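Local coordinates for protein VP1 (New Jersey polyomavirus-2013, PDB 6Y5Y) that assembles as pentamers into the icosahedral polyomavirus capsid, of which this chain is the core coat domain, and binds sialylated glycans, probably for attachment to host cells, at residues V67-D72 and N288-Y293; L129-E134 and G281-A286; P145-N150 and G240-P245. One frame throughout, in Å; residues are numbered along the deposited sequence.

Interaction 1 (V67-D72 and N288-Y293); sequences VIHHAD and NEAIRY. With SIA (N-acetyl-alpha-neuraminic acid), chain N.
Asp72 OD2 is gripped by two donors of His69, the residue that meets Asn288 across the contact around the acid group of N-acetyl-alpha-neuraminic acid. His69 ND1 gives Asp72 OD2 a nearly straight bond of 2.7 Å, in the ring plane and on the syn side of the carboxylate, and His69 N meets the same oxygen from above the carboxylate plane. This second shell fixes the ring, which presents its edge to the sugar acid. Carboxylate oxygen O1A takes a weak bond of 3.1 Å from Asn288 ND2; the other, O1B, accepts from His69 NE2 at 2.8 Å. Imidazole and amide planes stand 87° apart, so one anion is held by two differently turned donors. With both ring nitrogens donating to carboxylates, a protonated imidazole is likely. Asn288 is steadied too, its OD1 closing an Asx turn with Ala290 N.

Behind the polar layer, Val67 CG1, anti to its own backbone N (chi1 180°), presses tightly on Ala290 CB at 3.4 Å. Val67 CG2 lies over one face of the Arg292 guanidinium, 3.5 Å from Arg292 NH2, while Arg292 NH1 binds Ser65 O. Ile68 CD1 reaches Tyr293 CE2 at 3.4 Å.

In the jelly roll of VP1 this joins the BC and HI loops, which help line the glycan pocket. A lone antiparallel bridge, with Ile68 N bonded to Ile291 O at 2.9 Å and a weak return from Ile291 N to Ile68 O, brings the BC loop onto the start of strand 291-310, which pairs with strand 271-284 as well.

Interaction 2 (L129-E134 and G281-A286); sequences LEAKME and GVLVKA. With SIA (N-acetyl-alpha-neuraminic acid), chain N; GAL (beta-D-galactopyranose), chain B.
Glu130 and Lys285 run side by side, pointing the same way, and a second such pair, Lys132 with Val284, lies a short way along. Both pairs belong to the junction where the DE loop of the VP1 jelly roll reaches the outgoing end of strand 271-284, at the start of the HI loop.

In the first pair the extended carboxylate arm of Glu130 follows the lysine chain, Glu130 OE1 coming within 3.7 Å of Lys285 CE. Glu130 OE1 and Lys285 NZ stay 4.2 Å apart, too far for a salt bridge, although the carboxylate may still help stabilise the ammonium. In the second pair the contact is aliphatic: Lys132 CD rests against Val284 CG1 at 3.9 Å. Lys132 CG stands anti to the backbone N (chi1 171°), which lays the first carbons of the chain along the valine before the amine leads away, making only a long, weak ion pair with Glu289. Between Glu130 and Lys132, Ala131 brings its CB near Leu283 CG.

Two backbone hydrogen bonds join the segments beside these side chains, where the touching parts, 129-132 and 283-286, run 71° apart. Ala286 N donates to Glu130 O at 2.8 Å, and Lys132 N donates to Val284 O at 2.7 Å; the latter oxygen also receives a CA-H contact from Ala131. A single bridge, Ala131 with Lys285, links the loop to the end of the strand.

Lys285 then carries the junction to the receptor site. The bend at chi3 (80°) takes CE past Glu130 OE1, and the extended chi4 brings the amine to the glycan, where Lys285 NZ hydrogen-bonds sialic acid O1A at 2.7 Å and lies 3.6 Å from galactose O4.

Interaction 3 (P145-N150 and G240-P245); sequences PIEGMN and GLQTPP
Glu147 lies against segment 240-245 along its whole length. Its CB sits 3.5 Å from Thr243 O and also touches the Pro245 ring at CD. CG occupies the crowded position between backbone N and carbonyl carbon (chi1 61°), which turns the chain over Gln242: Glu147 CG lies 3.9 Å from Leu241 O and 4.0 Å from Gln242 CA. The two side chains continue side by side, carboxylate and amide planes 63° apart. At the tip the oxygens divide: Glu147 OE2 lies 4.1 Å from Gln242 CG, and a glycerol, probably from the crystallisation liquor, joins it to the Gln242 amide. Glu147 OE1 takes a hydrogen from a water at 2.8 Å, and this water gives its other hydrogen to Gln242 O.

Here the DE loop of the jelly roll, just before strand 150-157, crosses the loop that follows strand 231-238; the two strands are themselves antiparallel neighbours. Gly148 N donates to Thr243 O at 2.7 Å. Gly148 CA approaches Leu241 O to 3.2 Å, a closeness possible because there is no side chain. Beyond it, Asn150 ND2 bonds back to Gly148 O and packs across Pro245 CB at 3.9 Å, while Asn150 OD1 accepts from His152 NE2.

How the interactions relate
From the N terminus, the chain leaves strand 28-45 and enters the BC loop, where 67-72 opens the widest of the three loops, closed at 288-293 by interaction 1. The DE loop follows strand 104-117 and supplies two segments in succession: 129-134, which waits for 281-286, and 145-150, which meets 240-245 first. Interaction 3 is nested inside interaction 2, and interaction 2 inside interaction 1, with no crossing. Strands 271-284 and 291-310 bind interactions 1 and 2, through Leu283 N to Arg292 O, while Val282 N reaches Glu147 O to join interactions 2 and 3. Together they fasten the BC, DE and HI loops, and the loop between strands 231-238 and 246-250, to one end of the jelly roll.

Interaction 1 (V67-D72 and N288-Y293)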
loop_
_atom_site.group_PDB
_atom_site.type_symbol
_atom_site.label_atom_id
_atom_site.label_comp_id
_atom_site.label_asym_id
_atom_site.label_seq_id
_atom_site.Cartn_x
_atom_site.Cartn_y
_atom_site.Cartn_z
ATOM N N VAL D 67 -22.211 -7.942 -20.895
ATOM C CA VAL D 67 -21.048 -8.823 -20.985
ATOM C C VAL D 67 -20.056 -8.306 -22.029
ATOM O O VAL D 67 -20.449 -7.857 -23.113
ATOM C CB VAL D 67 -21.508 -10.253 -21.326
ATOM C CG1 VAL D 67 -20.332 -11.183 -21.429
ATOM C CG2 VAL D 67 -22.510 -10.778 -20.275
ATOM N N ILE D 68 -18.754 -8.396 -21.716
ATOM C CA ILE D 68 -17.679 -7.935 -22.600
ATOM C C ILE D 68 -16.720 -9.087 -22.879
ATOM O O ILE D 68 -16.298 -9.788 -21.950
ATOM C CB ILE D 68 -16.917 -6.738 -21.990
ATOM C CG1 ILE D 68 -17.878 -5.576 -21.741
ATOM C CG2 ILE D 68 -15.787 -6.308 -22.906
ATOM C CD1 ILE D 68 -17.733 -4.944 -20.361
ATOM N N HIS D 69 -16.362 -9.267 -24.160
ATOM C CA HIS D 69 -15.434 -10.290 -24.618
ATOM C C HIS D 69 -14.268 -9.650 -25.365
ATOM O O HIS D 69 -14.389 -8.548 -25.910
ATOM C CB HIS D 69 -16.116 -11.316 -25.562
ATOM C CG HIS D 69 -17.546 -11.611 -25.220
ATOM N ND1 HIS D 69 -18.559 -10.687 -25.376
ATOM C CD2 HIS D 69 -18.135 -12.736 -24.748
ATOM C CE1 HIS D 69 -19.706 -11.229 -25.008
ATOM N NE2 HIS D 69 -19.477 -12.471 -24.622
ATOM N N HIS D 70 -13.160 -10.398 -25.445
ATOM C CA HIS D 70 -11.914 -9.857 -25.986
ATOM C C HIS D 70 -12.097 -9.237 -27.372
ATOM O O HIS D 70 -11.558 -8.159 -27.643
ATOM C CB HIS D 70 -10.813 -10.930 -26.006
ATOM C CG HIS D 70 -11.160 -12.175 -26.774
ATOM N ND1 HIS D 70 -10.783 -12.369 -28.085
ATOM C CD2 HIS D 70 -11.822 -13.296 -26.405
ATOM C CE1 HIS D 70 -11.205 -13.554 -28.494
ATOM N NE2 HIS D 70 -11.846 -14.132 -27.496
ATOM N N ALA D 71 -12.874 -9.875 -28.259
ATOM C CA ALA D 71 -12.984 -9.366 -29.622
ATOM C C ALA D 71 -14.160 -8.412 -29.840
ATOM O O ALA D 71 -14.383 -7.992 -30.980
ATOM C CB ALA D 71 -13.071 -10.528 -30.625
ATOM N N ASP D 72 -14.903 -8.046 -28.798
ATOM C CA ASP D 72 -15.980 -7.075 -28.981
ATOM C C ASP D 72 -15.404 -5.736 -29.433
ATOM O O ASP D 72 -14.328 -5.319 -28.988
ATOM C CB ASP D 72 -16.783 -6.902 -27.693
ATOM C CG ASP D 72 -17.549 -8.152 -27.302
ATOM O OD1 ASP D 72 -17.684 -9.077 -28.141
ATOM O OD2 ASP D 72 -18.015 -8.208 -26.146
ATOM N N ASN D 288 -18.639 -18.602 -20.266
ATOM C CA ASN D 288 -17.622 -18.210 -21.240
ATOM C C ASN D 288 -16.432 -17.477 -20.629
ATOM O O ASN D 288 -15.497 -17.135 -21.364
ATOM C CB ASN D 288 -18.228 -17.341 -22.356
ATOM C CG ASN D 288 -18.992 -16.145 -21.831
ATOM O OD1 ASN D 288 -18.871 -15.766 -20.664
ATOM N ND2 ASN D 288 -19.782 -15.533 -22.698
ATOM N N GLU D 289 -16.430 -17.257 -19.317
ATOM C CA GLU D 289 -15.389 -16.520 -18.597
ATOM C C GLU D 289 -15.310 -15.054 -19.012
ATOM O O GLU D 289 -14.318 -14.372 -18.697
ATOM C CB GLU D 289 -14.020 -17.200 -18.748
ATOM C CG GLU D 289 -13.960 -18.578 -18.090
ATOM C CD GLU D 289 -12.557 -19.141 -18.005
ATOM O OE1 GLU D 289 -12.084 -19.749 -18.988
ATOM O OE2 GLU D 289 -11.916 -18.979 -16.948
ATOM N N ALA D 290 -16.333 -14.542 -19.699
ATOM C CA ALA D 290 -16.412 -13.123 -20.003
ATOM C C ALA D 290 -16.835 -12.349 -18.747
ATOM O O ALA D 290 -17.141 -12.932 -17.701
ATOM C CB ALA D 290 -17.370 -12.888 -21.173
ATOM N N ILE D 291 -16.821 -11.016 -18.832
ATOM C CA ILE D 291 -16.972 -10.202 -17.630
ATOM C C ILE D 291 -18.091 -9.178 -17.777
ATOM O O ILE D 291 -18.479 -8.782 -18.878
ATOM C CB ILE D 291 -15.646 -9.490 -17.232
ATOM C CG1 ILE D 291 -15.227 -8.473 -18.297
ATOM C CG2 ILE D 291 -14.537 -10.503 -17.039
ATOM C CD1 ILE D 291 -15.627 -7.039 -17.977
ATOM N N ARG D 292 -18.603 -8.751 -16.626
ATOM C CA ARG D 292 -19.447 -7.576 -16.474
ATOM C C ARG D 292 -18.820 -6.695 -15.408
ATOM O O ARG D 292 -18.361 -7.209 -14.388
ATOM C CB ARG D 292 -20.868 -7.921 -16.011
ATOM C CG ARG D 292 -21.669 -8.859 -16.919
ATOM C CD ARG D 292 -23.002 -9.181 -16.245
ATOM N NE ARG D 292 -23.846 -10.060 -17.061
ATOM C CZ ARG D 292 -24.825 -9.629 -17.852
ATOM N NH1 ARG D 292 -25.079 -8.329 -17.953
ATOM N NH2 ARG D 292 -25.549 -10.499 -18.555
ATOM N N TYR D 293 -18.813 -5.383 -15.632
ATOM C CA TYR D 293 -18.420 -4.443 -14.582
ATOM C C TYR D 293 -19.540 -4.306 -13.558
ATOM O O TYR D 293 -20.721 -4.440 -13.885
ATOM C CB TYR D 293 -18.109 -3.058 -15.161
ATOM C CG TYR D 293 -16.923 -3.005 -16.096
ATOM C CD1 TYR D 293 -15.614 -3.027 -15.601
ATOM C CD2 TYR D 293 -17.104 -2.900 -17.471
ATOM C CE1 TYR D 293 -14.533 -2.963 -16.454
ATOM C CE2 TYR D 293 -16.019 -2.831 -18.339
ATOM C CZ TYR D 293 -14.740 -2.866 -17.825
ATOM O OH TYR D 293 -13.668 -2.801 -18.683
HETATM C C1 SIA N . -22.691 -13.820 -23.383
HETATM C C2 SIA N . -24.251 -13.873 -23.710
HETATM C C3 SIA N . -25.129 -12.990 -22.811
HETATM C C4 SIA N . -25.002 -11.484 -23.065
HETATM C C5 SIA N . -25.219 -11.206 -24.563
HETATM C C6 SIA N . -24.278 -12.099 -25.400
HETATM C C7 SIA N . -24.450 -11.981 -26.938
HETATM C C8 SIA N . -23.611 -13.060 -27.660
HETATM C C9 SIA N . -23.576 -12.843 -29.166
HETATM C C10 SIA N . -25.910 -8.931 -25.273
HETATM C C11 SIA N . -25.420 -7.561 -25.727
HETATM N N5 SIA N . -24.947 -9.834 -24.979
HETATM O O1A SIA N . -22.392 -13.893 -22.169
HETATM O O1B SIA N . -21.937 -13.721 -24.403
HETATM O O4 SIA N . -25.955 -10.719 -22.293
HETATM O O6 SIA N . -24.478 -13.473 -25.101
HETATM O O7 SIA N . -25.830 -12.045 -27.275
HETATM O O8 SIA N . -22.281 -13.120 -27.144
HETATM O O9 SIA N . -22.719 -13.850 -29.723
HETATM O O10 SIA N . -27.109 -9.171 -25.187
#

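Interaction 2 (L129-E134 and G281-A286)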
loop_
_atom_site.group_PDB
_atom_site.type_symbol
_atom_site.label_atom_id
_atom_site.label_comp_id
_atom_site.label_asym_id
_atom_site.label_seq_id
_atom_site.Cartn_x
_atom_site.Cartn_y
_atom_site.Cartn_z
ATOM N N LEU D 129 -24.674 -14.776 -8.933
ATOM C CA LEU D 129 -25.440 -15.426 -9.991
ATOM C C LEU D 129 -24.648 -15.472 -11.294
ATOM O O LEU D 129 -24.115 -14.452 -11.743
ATOM C CB LEU D 129 -26.756 -14.669 -10.176
ATOM C CG LEU D 129 -27.764 -15.104 -11.237
ATOM C CD1 LEU D 129 -28.300 -16.494 -10.947
ATOM C CD2 LEU D 129 -28.895 -14.076 -11.316
ATOM N N GLU D 130 -24.562 -16.672 -11.888
ATOM C CA GLU D 130 -23.913 -16.976 -13.170
ATOM C C GLU D 130 -22.392 -16.859 -13.128
ATOM O O GLU D 130 -21.733 -17.028 -14.167
ATOM C CB GLU D 130 -24.453 -16.101 -14.307
ATOM C CG GLU D 130 -25.913 -16.362 -14.666
ATOM C CD GLU D 130 -26.440 -15.397 -15.714
ATOM O OE1 GLU D 130 -25.620 -14.802 -16.459
ATOM O OE2 GLU D 130 -27.677 -15.224 -15.783
ATOM N N ALA D 131 -21.809 -16.623 -11.959
ATOM C CA ALA D 131 -20.380 -16.357 -11.870
ATOM C C ALA D 131 -19.553 -17.635 -11.824
ATOM O O ALA D 131 -19.975 -18.669 -11.294
ATOM C CB ALA D 131 -20.073 -15.495 -10.641
ATOM N N LYS D 132 -18.347 -17.537 -12.381
ATOM C CA LYS D 132 -17.367 -18.618 -12.371
ATOM C C LYS D 132 -17.092 -19.107 -10.950
ATOM O O LYS D 132 -17.098 -18.331 -9.988
ATOM C CB LYS D 132 -16.073 -18.125 -13.021
ATOM C CG LYS D 132 -14.860 -19.038 -12.913
ATOM C CD LYS D 132 -13.692 -18.438 -13.709
ATOM C CE LYS D 132 -12.444 -19.317 -13.680
ATOM N NZ LYS D 132 -12.725 -20.708 -14.133
ATOM N N MET D 133 -16.840 -20.410 -10.825
ATOM C CA MET D 133 -16.505 -21.020 -9.541
ATOM C C MET D 133 -15.009 -20.897 -9.274
ATOM O O MET D 133 -14.189 -21.263 -10.122
ATOM C CB MET D 133 -16.919 -22.496 -9.517
ATOM C CG MET D 133 -16.437 -23.255 -8.277
ATOM S SD MET D 133 -16.995 -24.981 -8.240
ATOM C CE MET D 133 -15.981 -25.684 -9.540
ATOM N N GLU D 134 -14.650 -20.378 -8.094
ATOM C CA GLU D 134 -13.237 -20.278 -7.714
ATOM C C GLU D 134 -12.851 -21.522 -6.915
ATOM O O GLU D 134 -12.783 -21.523 -5.681
ATOM C CB GLU D 134 -12.970 -18.990 -6.936
ATOM C CG GLU D 134 -11.498 -18.755 -6.606
ATOM C CD GLU D 134 -10.604 -18.697 -7.829
ATOM O OE1 GLU D 134 -9.385 -18.943 -7.674
ATOM O OE2 GLU D 134 -11.110 -18.409 -8.941
ATOM N N GLY D 281 -15.240 -3.366 -9.707
ATOM C CA GLY D 281 -14.622 -4.612 -10.089
ATOM C C GLY D 281 -15.440 -5.249 -11.191
ATOM O O GLY D 281 -16.283 -4.604 -11.806
ATOM N N VAL D 282 -15.170 -6.527 -11.429
ATOM C CA VAL D 282 -15.884 -7.263 -12.464
ATOM C C VAL D 282 -16.425 -8.567 -11.901
ATOM O O VAL D 282 -15.901 -9.126 -10.930
ATOM C CB VAL D 282 -15.014 -7.557 -13.704
ATOM C CG1 VAL D 282 -14.385 -6.273 -14.248
ATOM C CG2 VAL D 282 -13.974 -8.627 -13.384
ATOM N N LEU D 283 -17.496 -9.042 -12.534
ATOM C CA LEU D 283 -18.015 -10.392 -12.365
ATOM C C LEU D 283 -17.551 -11.226 -13.553
ATOM O O LEU D 283 -17.522 -10.735 -14.682
ATOM C CB LEU D 283 -19.545 -10.369 -12.290
ATOM C CG LEU D 283 -20.332 -11.690 -12.275
ATOM C CD1 LEU D 283 -21.579 -11.543 -11.432
ATOM C CD2 LEU D 283 -20.705 -12.137 -13.689
ATOM N N VAL D 284 -17.157 -12.472 -13.300
ATOM C CA VAL D 284 -16.697 -13.375 -14.352
ATOM C C VAL D 284 -17.752 -14.453 -14.549
ATOM O O VAL D 284 -18.103 -15.162 -13.599
ATOM C CB VAL D 284 -15.339 -14.014 -14.017
ATOM C CG1 VAL D 284 -14.932 -15.019 -15.094
ATOM C CG2 VAL D 284 -14.266 -12.940 -13.829
ATOM N N LYS D 285 -18.219 -14.599 -15.787
ATOM C CA LYS D 285 -19.261 -15.568 -16.118
ATOM C C LYS D 285 -18.714 -16.987 -16.132
ATOM O O LYS D 285 -17.629 -17.251 -16.658
ATOM C CB LYS D 285 -19.874 -15.258 -17.485
ATOM C CG LYS D 285 -20.932 -14.172 -17.474
ATOM C CD LYS D 285 -21.732 -14.159 -18.779
ATOM C CE LYS D 285 -22.797 -15.241 -18.787
ATOM N NZ LYS D 285 -23.510 -15.305 -20.094
ATOM N N ALA D 286 -19.491 -17.915 -15.572
ATOM C CA ALA D 286 -19.059 -19.307 -15.565
ATOM C C ALA D 286 -19.005 -19.903 -16.972
ATOM O O ALA D 286 -18.115 -20.707 -17.257
ATOM C CB ALA D 286 -19.975 -20.142 -14.673
HETATM C C1 SIA N . -22.691 -13.820 -23.383
HETATM C C2 SIA N . -24.251 -13.873 -23.710
HETATM C C3 SIA N . -25.129 -12.990 -22.811
HETATM C C4 SIA N . -25.002 -11.484 -23.065
HETATM C C5 SIA N . -25.219 -11.206 -24.563
HETATM C C6 SIA N . -24.278 -12.099 -25.400
HETATM C C7 SIA N . -24.450 -11.981 -26.938
HETATM C C8 SIA N . -23.611 -13.060 -27.660
HETATM C C9 SIA N . -23.576 -12.843 -29.166
HETATM C C10 SIA N . -25.910 -8.931 -25.273
HETATM C C11 SIA N . -25.420 -7.561 -25.727
HETATM N N5 SIA N . -24.947 -9.834 -24.979
HETATM O O1A SIA N . -22.392 -13.893 -22.169
HETATM O O1B SIA N . -21.937 -13.721 -24.403
HETATM O O4 SIA N . -25.955 -10.719 -22.293
HETATM O O6 SIA N . -24.478 -13.473 -25.101
HETATM O O7 SIA N . -25.830 -12.045 -27.275
HETATM O O8 SIA N . -22.281 -13.120 -27.144
HETATM O O9 SIA N . -22.719 -13.850 -29.723
HETATM O O10 SIA N . -27.109 -9.171 -25.187
HETATM C C1 GAL B . -24.183 -18.108 -26.009
HETATM C C2 GAL B . -24.861 -16.940 -25.304
HETATM C C3 GAL B . -23.860 -16.198 -24.378
HETATM C C4 GAL B . -23.222 -17.203 -23.428
HETATM C C5 GAL B . -22.584 -18.308 -24.257
HETATM C C6 GAL B . -21.920 -19.410 -23.446
HETATM O O2 GAL B . -25.384 -15.996 -26.247
HETATM O O3 GAL B . -24.514 -15.217 -23.597
HETATM O O4 GAL B . -24.215 -17.762 -22.572
HETATM O O5 GAL B . -23.571 -18.962 -25.077
HETATM O O6 GAL B . -21.111 -20.225 -24.278
#

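Interaction 3 (P145-N150 and G240-P245)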
loop_
_atom_site.group_PDB
_atom_site.type_symbol
_atom_site.label_atom_id
_atom_site.label_comp_id
_atom_site.label_asym_id
_atom_site.label_seq_id
_atom_site.Cartn_x
_atom_site.Cartn_y
_atom_site.Cartn_z
ATOM N N PRO D 145 -15.541 -13.664 -6.280
ATOM C CA PRO D 145 -16.197 -12.422 -5.876
ATOM C C PRO D 145 -15.853 -11.315 -6.862
ATOM O O PRO D 145 -14.951 -11.443 -7.692
ATOM C CB PRO D 145 -15.599 -12.137 -4.491
ATOM C CG PRO D 145 -14.178 -12.649 -4.626
ATOM C CD PRO D 145 -14.259 -13.864 -5.575
ATOM N N ILE D 146 -16.590 -10.208 -6.749
ATOM C CA ILE D 146 -16.235 -9.010 -7.501
ATOM C C ILE D 146 -14.796 -8.632 -7.185
ATOM O O ILE D 146 -14.414 -8.499 -6.015
ATOM C CB ILE D 146 -17.190 -7.854 -7.168
ATOM C CG1 ILE D 146 -18.625 -8.207 -7.561
ATOM C CG2 ILE D 146 -16.739 -6.565 -7.876
ATOM C CD1 ILE D 146 -18.800 -8.461 -9.051
ATOM N N GLU D 147 -13.982 -8.487 -8.224
ATOM C CA GLU D 147 -12.593 -8.082 -8.043
ATOM C C GLU D 147 -12.119 -7.487 -9.357
ATOM O O GLU D 147 -12.879 -7.380 -10.322
ATOM C CB GLU D 147 -11.718 -9.256 -7.598
ATOM C CG GLU D 147 -11.700 -10.387 -8.612
ATOM C CD GLU D 147 -11.147 -11.674 -8.049
ATOM O OE1 GLU D 147 -10.968 -11.761 -6.815
ATOM O OE2 GLU D 147 -10.898 -12.605 -8.841
ATOM N N GLY D 148 -10.860 -7.081 -9.384
ATOM C CA GLY D 148 -10.329 -6.495 -10.588
ATOM C C GLY D 148 -10.419 -4.984 -10.571
ATOM O O GLY D 148 -10.561 -4.344 -9.528
ATOM N N MET D 149 -10.361 -4.415 -11.768
ATOM C CA MET D 149 -10.096 -2.993 -11.909
ATOM C C MET D 149 -11.140 -2.147 -11.193
ATOM O O MET D 149 -12.349 -2.393 -11.288
ATOM C CB MET D 149 -10.032 -2.623 -13.382
ATOM C CG MET D 149 -11.213 -3.109 -14.156
ATOM S SD MET D 149 -10.869 -2.938 -15.891
ATOM C CE MET D 149 -9.646 -4.223 -16.165
ATOM N N ASN D 150 -10.655 -1.155 -10.459
ATOM C CA ASN D 150 -11.483 -0.209 -9.724
ATOM C C ASN D 150 -11.209 1.172 -10.299
ATOM O O ASN D 150 -10.045 1.555 -10.460
ATOM C CB ASN D 150 -11.168 -0.230 -8.220
ATOM C CG ASN D 150 -12.112 -1.131 -7.428
ATOM O OD1 ASN D 150 -12.812 -0.678 -6.514
ATOM N ND2 ASN D 150 -12.130 -2.422 -7.774
ATOM N N GLY D 240 -6.060 -4.221 -13.753
ATOM C CA GLY D 240 -5.988 -5.666 -13.681
ATOM C C GLY D 240 -7.359 -6.295 -13.492
ATOM O O GLY D 240 -8.349 -5.637 -13.178
ATOM N N LEU D 241 -7.412 -7.613 -13.688
ATOM C CA LEU D 241 -8.679 -8.334 -13.626
ATOM C C LEU D 241 -8.916 -9.059 -12.308
ATOM O O LEU D 241 -10.072 -9.364 -11.997
ATOM C CB LEU D 241 -8.764 -9.353 -14.779
ATOM C CG LEU D 241 -9.243 -8.749 -16.101
ATOM C CD1 LEU D 241 -9.050 -9.731 -17.273
ATOM C CD2 LEU D 241 -10.704 -8.319 -15.991
ATOM N N GLN D 242 -7.870 -9.339 -11.522
ATOM C CA GLN D 242 -8.032 -10.070 -10.269
ATOM C C GLN D 242 -7.595 -9.268 -9.046
ATOM O O GLN D 242 -7.453 -9.841 -7.962
ATOM C CB GLN D 242 -7.270 -11.395 -10.339
ATOM C CG GLN D 242 -7.785 -12.292 -11.460
ATOM C CD GLN D 242 -6.972 -13.556 -11.622
ATOM O OE1 GLN D 242 -7.341 -14.616 -11.114
ATOM N NE2 GLN D 242 -5.858 -13.453 -12.340
ATOM N N THR D 243 -7.393 -7.965 -9.198
ATOM C CA THR D 243 -6.918 -7.122 -8.106
ATOM C C THR D 243 -7.948 -7.056 -6.986
ATOM O O THR D 243 -9.141 -6.887 -7.257
ATOM C CB THR D 243 -6.642 -5.724 -8.645
ATOM O OG1 THR D 243 -5.977 -5.840 -9.911
ATOM C CG2 THR D 243 -5.788 -4.910 -7.666
ATOM N N PRO D 244 -7.535 -7.187 -5.729
ATOM C CA PRO D 244 -8.471 -7.002 -4.607
ATOM C C PRO D 244 -9.048 -5.600 -4.606
ATOM O O PRO D 244 -8.295 -4.612 -4.626
ATOM C CB PRO D 244 -7.586 -7.228 -3.368
ATOM C CG PRO D 244 -6.410 -8.020 -3.874
ATOM C CD PRO D 244 -6.177 -7.539 -5.277
ATOM N N PRO D 245 -10.371 -5.466 -4.580
ATOM C CA PRO D 245 -10.968 -4.148 -4.350
ATOM C C PRO D 245 -10.593 -3.643 -2.969
ATOM O O PRO D 245 -10.652 -4.375 -1.981
ATOM C CB PRO D 245 -12.478 -4.408 -4.452
ATOM C CG PRO D 245 -12.606 -5.721 -5.130
ATOM C CD PRO D 245 -11.395 -6.511 -4.753
HETATM O O HOH W 1 -8.723 -10.544 -5.601
#